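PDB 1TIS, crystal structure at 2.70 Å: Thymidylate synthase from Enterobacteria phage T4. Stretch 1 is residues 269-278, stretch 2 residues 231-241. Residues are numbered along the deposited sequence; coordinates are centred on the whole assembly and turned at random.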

# COMPACT_ATOMS: atom_id res chain seq x y z
N PHE A 269 -1.19 29.31 3.08
CA PHE A 269 -0.13 28.34 2.97
C PHE A 269 0.74 29.05 1.98
O PHE A 269 0.22 29.42 0.93
CB PHE A 269 -0.64 27.01 2.38
CG PHE A 269 -1.73 26.30 3.18
CD1 PHE A 269 -3.00 26.86 3.28
CD2 PHE A 269 -1.46 25.10 3.82
CE1 PHE A 269 -4.00 26.23 4.01
CE2 PHE A 269 -2.46 24.47 4.55
CZ PHE A 269 -3.72 25.03 4.64
N VAL A 270 2.02 29.27 2.23
CA VAL A 270 2.84 30.02 1.30
C VAL A 270 4.33 29.58 1.29
O VAL A 270 4.78 28.95 2.25
CB VAL A 270 2.49 31.47 1.74
CG1 VAL A 270 3.02 31.79 3.15
CG2 VAL A 270 2.89 32.37 0.59
N LEU A 271 5.15 29.81 0.24
CA LEU A 271 6.55 29.37 0.20
C LEU A 271 7.63 30.48 0.05
O LEU A 271 7.48 31.37 -0.81
CB LEU A 271 6.73 28.38 -0.95
CG LEU A 271 5.72 27.27 -1.15
CD1 LEU A 271 6.27 26.25 -2.13
CD2 LEU A 271 5.50 26.54 0.14
N ASN A 272 8.74 30.53 0.82
CA ASN A 272 9.74 31.59 0.67
C ASN A 272 10.75 31.23 -0.39
O ASN A 272 11.11 30.06 -0.51
CB ASN A 272 10.54 31.88 1.96
CG ASN A 272 11.67 32.93 1.80
OD1 ASN A 272 12.85 32.60 1.79
ND2 ASN A 272 11.45 34.24 1.65
N ASN A 273 11.12 32.28 -1.14
CA ASN A 273 12.10 32.32 -2.24
C ASN A 273 12.46 31.03 -2.96
O ASN A 273 13.57 30.60 -3.27
CB ASN A 273 13.38 33.00 -1.71
CG ASN A 273 13.11 34.46 -1.36
OD1 ASN A 273 12.24 35.13 -1.93
ND2 ASN A 273 13.78 35.02 -0.36
N TYR A 274 11.28 30.59 -3.39
CA TYR A 274 10.99 29.39 -4.11
C TYR A 274 11.32 29.61 -5.58
O TYR A 274 10.93 30.60 -6.21
CB TYR A 274 9.54 29.19 -3.72
CG TYR A 274 8.42 28.73 -4.63
CD1 TYR A 274 8.36 27.45 -5.11
CD2 TYR A 274 7.35 29.59 -4.81
CE1 TYR A 274 7.22 27.00 -5.76
CE2 TYR A 274 6.21 29.15 -5.45
CZ TYR A 274 6.14 27.85 -5.92
OH TYR A 274 4.96 27.38 -6.49
N VAL A 275 12.21 28.67 -5.95
CA VAL A 275 12.78 28.50 -7.28
C VAL A 275 11.83 28.91 -8.38
O VAL A 275 10.73 28.35 -8.45
CB VAL A 275 13.15 27.02 -7.65
CG1 VAL A 275 13.94 27.03 -8.97
CG2 VAL A 275 13.96 26.34 -6.57
N SER A 276 12.22 29.84 -9.25
CA SER A 276 11.34 30.09 -10.36
C SER A 276 11.83 29.25 -11.51
O SER A 276 12.96 28.72 -11.56
CB SER A 276 11.33 31.55 -10.77
OG SER A 276 10.08 31.79 -11.44
N HIS A 277 10.85 29.04 -12.37
CA HIS A 277 10.91 28.35 -13.64
C HIS A 277 9.66 28.84 -14.35
O HIS A 277 8.68 29.20 -13.69
CB HIS A 277 10.87 26.84 -13.45
CG HIS A 277 12.28 26.33 -13.27
ND1 HIS A 277 13.00 26.31 -12.16
CD2 HIS A 277 13.09 25.90 -14.30
CE1 HIS A 277 14.20 25.90 -12.47
NE2 HIS A 277 14.25 25.66 -13.76
N PRO A 278 9.65 29.00 -15.66
CA PRO A 278 8.42 29.32 -16.39
C PRO A 278 7.29 28.27 -16.49
O PRO A 278 7.47 27.09 -16.12
CB PRO A 278 8.98 29.78 -17.75
CG PRO A 278 10.36 29.18 -17.87
CD PRO A 278 10.84 29.31 -16.45
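Stretch 2, residues 231-241: RREPKELCELV

Stretch 2 runs antiparallel to stretch 1. The two are closely paired at one end and drift apart toward the other. Stretch 2 has no regular helix or strand over most of its length. Its backbone is largely extended, with a break at Lys235, where phi/psi is -123/-62. Val241 is in strand form, and it pairs with Val270.

This pair is an antiparallel bridge with both hydrogen bonds made. Val270 N donates to Val241 O at 2.9 Å, and Val241 N donates to Val270 O at 3.2 Å. The first is the straighter, at 157° against 136°. The CA atoms of the pair lie 5.5 Å apart. Both side chains stand on the same face of the sheet, and Val270 CG1 meets Val241 CG2 at 3.6 Å.

Beyond the bridge the chains stay close without further backbone hydrogen bonds. Leu271 CA approaches Glu239 O at 3.3 Å, a CA-H...O contact. The CA-to-CB bond of Leu240 points away from stretch 1. Its backbone meets Leu271: Leu240 CA is 4.2 Å from Leu271 CD2. Leu271 CD1 reaches Cys238 CB at 3.9 Å, so the leucine end lies across the backbone of Leu240 and the side chain of Cys238. Asn272 points toward stretch 2, and its CB is 3.7 Å from Glu239 OE1.

Cys238 is the main bump of stretch 2. It is buried, and stretch 1 covers more of it than of any other residue here. Its sulfur packs against the edge of the Tyr274 ring, with Val275 farther off on the same side. Cys238 SG lies 3.0 Å from Tyr274 CD1, a very tight approach, and 4.2 Å from Val275 N. Cys238 SG sits at the edge of the Tyr274 ring, near its plane, 4.3 Å from the ring centroid. The CA-to-CB bond of Tyr274 points away from stretch 2, yet its ring edge still meets the sulfur. The CA atoms of Tyr274 and Cys238 are 4.7 Å apart, the closest in the register.

Asn273, with positive phi, turns the chain just before Tyr274. Glu236 brings its side chain in here, with CG 3.4 Å from Asn273 O. Val275 then fills the space beside Glu236 and Lys235. Its CG2 presses to 2.9 Å from Glu236 O, and its CG1 lies 3.6 Å from Lys235 NZ. Leu237 points away and takes little part.

Past this point the backbones have separated, and side chains span the gap. His277 and Arg232 both point toward the opposite stretch. His277 NE2 and Arg232 NH1 come within 3.3 Å.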

# COMPACT_ATOMS: atom_id res chain seq x y z
N ARG A 231 18.78 16.41 -16.15
CA ARG A 231 20.04 17.14 -15.98
C ARG A 231 20.21 18.39 -15.11
O ARG A 231 21.35 18.84 -15.00
CB ARG A 231 20.54 17.45 -17.40
CG ARG A 231 20.98 16.13 -18.04
CD ARG A 231 21.17 16.15 -19.56
NE ARG A 231 21.88 14.94 -19.94
CZ ARG A 231 21.54 14.11 -20.91
NH1 ARG A 231 20.43 14.25 -21.64
NH2 ARG A 231 22.34 13.07 -21.12
N ARG A 232 19.18 18.99 -14.49
CA ARG A 232 19.33 20.21 -13.67
C ARG A 232 19.63 19.95 -12.19
O ARG A 232 19.13 18.97 -11.64
CB ARG A 232 18.06 21.05 -13.67
CG ARG A 232 17.31 21.16 -14.98
CD ARG A 232 15.90 21.57 -14.63
NE ARG A 232 15.01 21.26 -15.73
CZ ARG A 232 14.43 22.21 -16.46
NH1 ARG A 232 14.63 23.52 -16.23
NH2 ARG A 232 13.62 21.84 -17.45
N GLU A 233 20.38 20.83 -11.51
CA GLU A 233 20.67 20.69 -10.08
C GLU A 233 19.85 21.68 -9.25
O GLU A 233 20.22 22.86 -9.19
CB GLU A 233 22.16 20.96 -9.78
CG GLU A 233 23.15 19.95 -10.35
CD GLU A 233 23.50 20.09 -11.83
OE1 GLU A 233 22.82 19.49 -12.66
OE2 GLU A 233 24.47 20.77 -12.14
N PRO A 234 18.71 21.35 -8.62
CA PRO A 234 18.10 22.13 -7.56
C PRO A 234 19.05 22.47 -6.43
O PRO A 234 19.66 21.63 -5.77
CB PRO A 234 16.93 21.30 -7.13
CG PRO A 234 16.48 20.81 -8.47
CD PRO A 234 17.78 20.31 -9.06
N LYS A 235 18.97 23.76 -6.17
CA LYS A 235 19.85 24.45 -5.26
C LYS A 235 19.09 25.17 -4.14
O LYS A 235 19.23 24.81 -2.96
CB LYS A 235 20.72 25.43 -6.11
CG LYS A 235 20.14 26.52 -7.03
CD LYS A 235 19.30 26.03 -8.23
CE LYS A 235 17.77 26.08 -7.99
NZ LYS A 235 17.04 25.20 -8.90
N GLU A 236 18.23 26.14 -4.44
CA GLU A 236 17.53 26.90 -3.41
C GLU A 236 16.08 26.44 -3.20
O GLU A 236 15.21 26.80 -3.97
CB GLU A 236 17.69 28.33 -3.88
CG GLU A 236 16.73 29.40 -3.46
CD GLU A 236 16.96 30.62 -4.33
OE1 GLU A 236 16.58 30.63 -5.52
OE2 GLU A 236 17.54 31.56 -3.80
N LEU A 237 15.82 25.58 -2.21
CA LEU A 237 14.46 25.09 -2.02
C LEU A 237 13.65 25.68 -0.90
O LEU A 237 14.09 26.04 0.18
CB LEU A 237 14.35 23.55 -1.81
CG LEU A 237 15.33 22.61 -1.14
CD1 LEU A 237 15.82 23.12 0.20
CD2 LEU A 237 14.60 21.28 -1.05
N CYS A 238 12.39 25.59 -1.32
CA CYS A 238 11.26 26.21 -0.69
C CYS A 238 11.07 25.88 0.77
O CYS A 238 11.31 24.76 1.24
CB CYS A 238 10.06 25.81 -1.55
SG CYS A 238 10.33 25.93 -3.35
N GLU A 239 10.78 27.00 1.43
CA GLU A 239 10.43 27.07 2.84
C GLU A 239 8.95 26.78 2.80
O GLU A 239 8.26 27.09 1.83
CB GLU A 239 10.66 28.45 3.40
CG GLU A 239 10.51 28.57 4.92
CD GLU A 239 11.01 29.91 5.47
OE1 GLU A 239 12.05 30.38 4.99
OE2 GLU A 239 10.39 30.47 6.37
N LEU A 240 8.44 26.34 3.92
CA LEU A 240 7.16 25.67 3.91
C LEU A 240 6.11 26.17 4.90
O LEU A 240 5.59 25.35 5.66
CB LEU A 240 7.61 24.15 4.04
CG LEU A 240 8.73 23.46 4.95
CD1 LEU A 240 8.99 22.03 4.47
CD2 LEU A 240 10.11 24.06 4.80
N VAL A 241 5.69 27.44 4.87
CA VAL A 241 4.89 28.02 5.97
C VAL A 241 3.37 28.23 5.93
O VAL A 241 2.84 28.89 5.02
CB VAL A 241 5.52 29.39 6.36
CG1 VAL A 241 6.89 29.10 7.00
CG2 VAL A 241 5.65 30.31 5.15